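Local coordinates for protein manganese lipoxygenase (Gaeumannomyces graminis, PDB 5FX8) that oxygenates linoleic and alpha-linolenic acids at a catalytic manganese centre, giving 11S- and 13R-hydroperoxy fatty acids, at residues 286-289 and 290-293; 355-358 and 359-363. One frame throughout, in Å; residues are numbered along the deposited sequence.

Contact 1. Residues 286-289 and 290-293. With MN (manganese (II) ion), chain I.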
ATOM      1  N   SER A 286      -7.745  -9.698   8.410  1.00 11.64           N
ATOM      2  CA  SER A 286      -7.460  -9.142   7.101  1.00 10.89           C
ATOM      3  C   SER A 286      -5.967  -8.962   6.933  1.00 11.01           C
ATOM      4  O   SER A 286      -5.388  -9.296   5.883  1.00 17.91           O
ATOM      5  CB  SER A 286      -8.201  -7.824   6.928  1.00 10.58           C
ATOM      6  OG  SER A 286      -7.539  -6.769   7.580  1.00  9.86           O
ATOM      7  N   GLN A 287      -5.315  -8.492   7.990  1.00 10.26           N
ATOM      8  CA  GLN A 287      -3.886  -8.290   7.879  1.00 10.60           C
ATOM      9  C   GLN A 287      -3.156  -9.609   7.712  1.00 14.14           C
ATOM     10  O   GLN A 287      -2.125  -9.665   7.046  1.00 15.48           O
ATOM     11  CB  GLN A 287      -3.363  -7.500   9.074  1.00 10.81           C
ATOM     12  CG  GLN A 287      -3.852  -6.060   9.071  1.00 10.27           C
ATOM     13  CD  GLN A 287      -4.009  -5.483   7.654  1.00 10.38           C
ATOM     14  OE1 GLN A 287      -3.027  -5.261   6.960  1.00  9.34           O
ATOM     15  NE2 GLN A 287      -5.255  -5.252   7.232  1.00 15.86           N
ATOM     16  N   MET A 288      -3.668 -10.690   8.275  1.00 12.44           N
ATOM     17  CA  MET A 288      -2.819 -11.866   8.227  1.00 10.46           C
ATOM     18  C   MET A 288      -3.228 -12.826   7.134  1.00 12.49           C
ATOM     19  O   MET A 288      -2.403 -13.587   6.625  1.00 18.53           O
ATOM     20  CB  MET A 288      -2.804 -12.536   9.593  1.00  9.79           C
ATOM     21  CG  MET A 288      -2.034 -11.729  10.606  1.00  9.40           C
ATOM     22  SD  MET A 288      -0.406 -11.296   9.985  1.00 19.02           S
ATOM     23  CE  MET A 288      -0.536  -9.587   9.781  1.00 13.46           C
ATOM     24  N   TYR A 289      -4.474 -12.793   6.736  1.00 11.39           N
ATOM     25  CA  TYR A 289      -4.830 -13.539   5.567  1.00 11.36           C
ATOM     26  C   TYR A 289      -4.210 -12.938   4.316  1.00 11.17           C
ATOM     27  O   TYR A 289      -3.917 -13.685   3.391  1.00 11.68           O
ATOM     28  CB  TYR A 289      -6.346 -13.606   5.463  1.00 14.70           C
ATOM     29  CG  TYR A 289      -6.833 -14.412   4.290  1.00 15.15           C
ATOM     30  CD1 TYR A 289      -6.910 -15.792   4.360  1.00 15.36           C
ATOM     31  CD2 TYR A 289      -7.227 -13.794   3.125  1.00 17.37           C
ATOM     32  CE1 TYR A 289      -7.361 -16.527   3.302  1.00 16.51           C
ATOM     33  CE2 TYR A 289      -7.688 -14.523   2.053  1.00 23.54           C
ATOM     34  CZ  TYR A 289      -7.752 -15.893   2.142  1.00 23.58           C
ATOM     35  OH  TYR A 289      -8.207 -16.632   1.068  1.00 24.05           O
ATOM     36  N   HIS A 290      -3.999 -11.608   4.251  1.00 11.32           N
ATOM     37  CA  HIS A 290      -3.488 -11.073   2.980  1.00 11.49           C
ATOM     38  C   HIS A 290      -2.044 -11.457   2.703  1.00 10.33           C
ATOM     39  O   HIS A 290      -1.557 -11.226   1.588  1.00 14.02           O
ATOM     40  CB  HIS A 290      -3.625  -9.549   2.906  1.00 10.29           C
ATOM     41  CG  HIS A 290      -2.387  -8.793   3.279  1.00 10.20           C
ATOM     42  ND1 HIS A 290      -2.013  -8.616   4.587  1.00 11.80           N
ATOM     43  CD2 HIS A 290      -1.467  -8.131   2.532  1.00 10.36           C
ATOM     44  CE1 HIS A 290      -0.903  -7.902   4.632  1.00 11.48           C
ATOM     45  NE2 HIS A 290      -0.548  -7.596   3.398  1.00 31.56           N
ATOM     46  N   VAL A 291      -1.343 -12.020   3.686  1.00 10.82           N
ATOM     47  CA  VAL A 291      -0.053 -12.639   3.419  1.00  9.82           C
ATOM     48  C   VAL A 291      -0.159 -13.566   2.218  1.00 13.61           C
ATOM     49  O   VAL A 291       0.735 -13.611   1.364  1.00 14.88           O
ATOM     50  CB  VAL A 291       0.430 -13.368   4.679  1.00  9.83           C
ATOM     51  CG1 VAL A 291       1.728 -14.092   4.441  1.00 11.40           C
ATOM     52  CG2 VAL A 291       0.603 -12.372   5.747  1.00 12.08           C
ATOM     53  N   LEU A 292      -1.295 -14.255   2.098  1.00 10.69           N
ATOM     54  CA  LEU A 292      -1.535 -15.138   0.968  1.00  9.55           C
ATOM     55  C   LEU A 292      -1.703 -14.358  -0.335  1.00 12.43           C
ATOM     56  O   LEU A 292      -1.275 -14.823  -1.400  1.00 12.62           O
ATOM     57  CB  LEU A 292      -2.746 -16.020   1.271  1.00 11.01           C
ATOM     58  CG  LEU A 292      -2.600 -17.059   2.390  1.00 11.32           C
ATOM     59  CD1 LEU A 292      -3.879 -17.787   2.621  1.00 13.89           C
ATOM     60  CD2 LEU A 292      -1.643 -18.043   1.934  1.00 11.02           C
ATOM     61  N   PHE A 293      -2.298 -13.165  -0.284  1.00 18.16           N
ATOM     62  CA  PHE A 293      -2.277 -12.305  -1.460  1.00  8.34           C
ATOM     63  C   PHE A 293      -0.855 -11.949  -1.844  1.00  8.89           C
ATOM     64  O   PHE A 293      -0.614 -11.575  -2.985  1.00 17.43           O
ATOM     65  CB  PHE A 293      -3.045 -10.991  -1.259  1.00  9.82           C
ATOM     66  CG  PHE A 293      -4.527 -11.143  -1.016  1.00 12.17           C
ATOM     67  CD1 PHE A 293      -5.118 -12.375  -0.884  1.00 17.62           C
ATOM     68  CD2 PHE A 293      -5.335 -10.028  -0.902  1.00 18.17           C
ATOM     69  CE1 PHE A 293      -6.468 -12.489  -0.645  1.00 20.40           C
ATOM     70  CE2 PHE A 293      -6.699 -10.152  -0.673  1.00  9.80           C
ATOM     71  CZ  PHE A 293      -7.247 -11.375  -0.540  1.00 12.62           C
TER
HETATM   72 MN    MN I1000       0.713  -6.246   1.797  1.00  8.02          MN
HETATM   73  O   HOH W   1       1.967  -6.470   3.867  1.00 33.97           O
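The imidazole of His290 is held at its edge from two directions: the backbone carbonyl of Gln287 lies in the ring plane beside ND1, and the manganese is bound by NE2, 2.4 Å away. ND1 gives its proton to Gln287 O at 2.7 Å, the donor standing above the carbonyl plane. The carbonyl is a second-shell partner that fixes the rotation of the ring about its CB-CG bond and so aims NE2 at the manganese. A water 2.4 Å from the metal also lies in the plane of this ring, while His294, His478, Asn482 and Val618 complete the coordination. Histidine suits the place because it can bind a metal with one nitrogen and a carbonyl with the other.

Over one face of the Phe293 ring lies His290 CA, offset toward the rim. Tyr289 meets that ring obliquely, CE2 to Phe293 CE1 3.6 Å, with the planes at 79°; its CE1 lies 3.8 Å from Leu292 CD1. In the backbone His290 N still bonds to Ser286 O, but Leu292 N turns to Tyr289 O at 3.0 Å, marking a kink in the helix.

Around residues 286-293, helix 268-305 meets helix 460-481 through Tyr289, His290 and Phe293, which touch Met481, and the backbone O of Met481 accepts a hydrogen bond from Gln287 NE2; it meets helix 351-363 through Met288, Tyr289 and Leu292.

Contact 2. Residues 355-358 and 359-363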
ATOM      1  N   ILE A 355       1.928 -14.745  12.531  1.00 14.27           N
ATOM      2  CA  ILE A 355       2.624 -15.536  11.519  1.00 14.50           C
ATOM      3  C   ILE A 355       2.030 -16.935  11.435  1.00 11.82           C
ATOM      4  O   ILE A 355       2.030 -17.544  10.369  1.00 12.10           O
ATOM      5  CB  ILE A 355       4.144 -15.556  11.807  1.00 14.86           C
ATOM      6  CG1 ILE A 355       4.793 -14.259  11.356  1.00 12.05           C
ATOM      7  CG2 ILE A 355       4.858 -16.646  11.049  1.00 13.94           C
ATOM      8  CD1 ILE A 355       4.757 -14.109   9.891  1.00 17.66           C
ATOM      9  N   ASP A 356       1.506 -17.463  12.542  1.00 15.60           N
ATOM     10  CA  ASP A 356       0.916 -18.800  12.485  1.00 11.61           C
ATOM     11  C   ASP A 356      -0.372 -18.822  11.664  1.00 15.21           C
ATOM     12  O   ASP A 356      -0.691 -19.841  11.041  1.00 14.34           O
ATOM     13  CB  ASP A 356       0.693 -19.320  13.908  1.00 14.12           C
ATOM     14  CG  ASP A 356      -0.174 -20.586  13.976  1.00 22.36           C
ATOM     15  OD1 ASP A 356       0.363 -21.695  13.746  1.00 24.60           O
ATOM     16  OD2 ASP A 356      -1.380 -20.484  14.318  1.00 18.48           O
ATOM     17  N   PHE A 357      -1.104 -17.711  11.605  1.00 17.99           N
ATOM     18  CA  PHE A 357      -2.418 -17.772  10.969  1.00 13.75           C
ATOM     19  C   PHE A 357      -2.405 -18.116   9.468  1.00 14.42           C
ATOM     20  O   PHE A 357      -3.151 -19.027   9.069  1.00 20.05           O
ATOM     21  CB  PHE A 357      -3.156 -16.468  11.251  1.00 11.38           C
ATOM     22  CG  PHE A 357      -4.534 -16.465  10.738  1.00 13.46           C
ATOM     23  CD1 PHE A 357      -5.535 -17.129  11.420  1.00 12.37           C
ATOM     24  CD2 PHE A 357      -4.839 -15.817   9.566  1.00 11.34           C
ATOM     25  CE1 PHE A 357      -6.806 -17.135  10.956  1.00 14.31           C
ATOM     26  CE2 PHE A 357      -6.113 -15.823   9.093  1.00 12.29           C
ATOM     27  CZ  PHE A 357      -7.099 -16.482   9.785  1.00 14.83           C
ATOM     28  N   PRO A 358      -1.643 -17.448   8.590  1.00 13.46           N
ATOM     29  CA  PRO A 358      -1.693 -17.841   7.164  1.00 13.83           C
ATOM     30  C   PRO A 358      -1.175 -19.242   6.873  1.00 15.97           C
ATOM     31  O   PRO A 358      -1.603 -19.864   5.891  1.00 15.25           O
ATOM     32  CB  PRO A 358      -0.826 -16.780   6.481  1.00 11.01           C
ATOM     33  CG  PRO A 358       0.031 -16.247   7.584  1.00 12.57           C
ATOM     34  CD  PRO A 358      -0.838 -16.229   8.770  1.00 11.75           C
ATOM     35  N   GLY A 359      -0.237 -19.744   7.677  1.00 16.01           N
ATOM     36  CA  GLY A 359       0.149 -21.131   7.562  1.00 12.77           C
ATOM     37  C   GLY A 359      -0.944 -22.092   7.975  1.00 14.75           C
ATOM     38  O   GLY A 359      -1.087 -23.148   7.373  1.00 19.05           O
ATOM     39  N   SER A 360      -1.710 -21.763   9.014  1.00 14.01           N
ATOM     40  CA  SER A 360      -2.867 -22.588   9.364  1.00 15.47           C
ATOM     41  C   SER A 360      -3.907 -22.592   8.263  1.00 17.26           C
ATOM     42  O   SER A 360      -4.506 -23.632   7.976  1.00 20.48           O
ATOM     43  CB  SER A 360      -3.536 -22.085  10.630  1.00 14.44           C
ATOM     44  OG  SER A 360      -2.645 -22.066  11.699  1.00 24.25           O
ATOM     45  N   VAL A 361      -4.186 -21.424   7.688  1.00 14.99           N
ATOM     46  CA  VAL A 361      -5.104 -21.364   6.560  1.00 15.87           C
ATOM     47  C   VAL A 361      -4.612 -22.265   5.440  1.00 16.89           C
ATOM     48  O   VAL A 361      -5.354 -23.106   4.931  1.00 17.45           O
ATOM     49  CB  VAL A 361      -5.276 -19.912   6.090  1.00 14.02           C
ATOM     50  CG1 VAL A 361      -6.158 -19.837   4.869  1.00 13.14           C
ATOM     51  CG2 VAL A 361      -5.858 -19.091   7.198  1.00 15.35           C
ATOM     52  N   TYR A 362      -3.342 -22.119   5.068  1.00 17.01           N
ATOM     53  CA  TYR A 362      -2.786 -22.886   3.965  1.00 15.86           C
ATOM     54  C   TYR A 362      -2.807 -24.370   4.271  1.00 19.39           C
ATOM     55  O   TYR A 362      -3.049 -25.201   3.386  1.00 15.22           O
ATOM     56  CB  TYR A 362      -1.365 -22.419   3.687  1.00 18.01           C
ATOM     57  CG  TYR A 362      -0.885 -22.721   2.289  1.00 16.03           C
ATOM     58  CD1 TYR A 362      -1.440 -22.076   1.189  1.00 14.25           C
ATOM     59  CD2 TYR A 362       0.122 -23.639   2.073  1.00 15.84           C
ATOM     60  CE1 TYR A 362      -1.012 -22.363  -0.082  1.00 15.76           C
ATOM     61  CE2 TYR A 362       0.565 -23.915   0.816  1.00 14.69           C
ATOM     62  CZ  TYR A 362       0.003 -23.287  -0.252  1.00 17.19           C
ATOM     63  OH  TYR A 362       0.477 -23.608  -1.487  1.00 22.27           O
ATOM     64  N   ALA A 363      -2.560 -24.720   5.526  1.00 18.61           N
ATOM     65  CA  ALA A 363      -2.589 -26.117   5.916  1.00 19.99           C
ATOM     66  C   ALA A 363      -4.008 -26.683   5.868  1.00 18.88           C
ATOM     67  O   ALA A 363      -4.178 -27.877   5.619  1.00 20.61           O
ATOM     68  CB  ALA A 363      -1.951 -26.263   7.297  1.00 16.68           C
TER
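The last turns of helix 351-363 are joined here by i to i+4 contacts. Val361 sets CG2 over one face of the Phe357 ring, a CH-pi contact 4.0 Å from the centroid and 21° off the ring normal. With CG anti to the backbone N (chi1 -176°), the Phe357 ring swings forward along the helix, and CG2 of Val361, anti to its own carbonyl carbon, points back to it. A beta-branched valine offers a compact methyl to the flat phenyl ring.

Between the same two residues, Val361 N bonds to Phe357 O at 3.0 Å with an N-H...O angle of 167°. Ser360 N reaches Asp356 O at 3.0 Å, approaching almost along the C=O axis, and Tyr362 N reaches Pro358 O. Proline has no N-H to offer, and the helix kinks where that bond is missing; Pro358 still accepts a bond through its carbonyl.

On another side Ser360 OG lies 3.0 Å from Asp356 O and 3.3 Å from Asp356 OD2. The carboxylate has its partners beyond the helix: OD2 hydrogen-bonds to Tyr223 OH and forms a salt bridge with Lys222. The small hydroxyl of Ser360 fits beside this short acid and has weak hydrogen bonds with Lys222 and Tyr219.

The arrangement is that of a proline-kinked alpha-helix with i to i+4 side-chain packing, one side against helix 268-305 and another in polar contact with Lys222, Tyr219 and Tyr223.

How the contacts relate
Contact 1 comes first along the chain, on helix 268-305, and contact 2 follows on helix 351-363; their centres are about 10 Å apart. The two helices pack directly against each other. Val361 CG1 lies 3.8 Å from Leu292 CD1 and 3.9 Å from Tyr289 CE1, Phe357 CD2 is 3.9 Å from Met288 CB, and Pro358 CB is 3.6 Å from Met288 O. The same helix 268-305 therefore bears the manganese ligand His290 and, through neighbouring residues, a largely apolar surface for helix 351-363. Contact 2 lies farther from the chain centre, against helix 268-305, with the side chain of Pro358 about 12 Å from the manganese, and takes no part in the metal coordination.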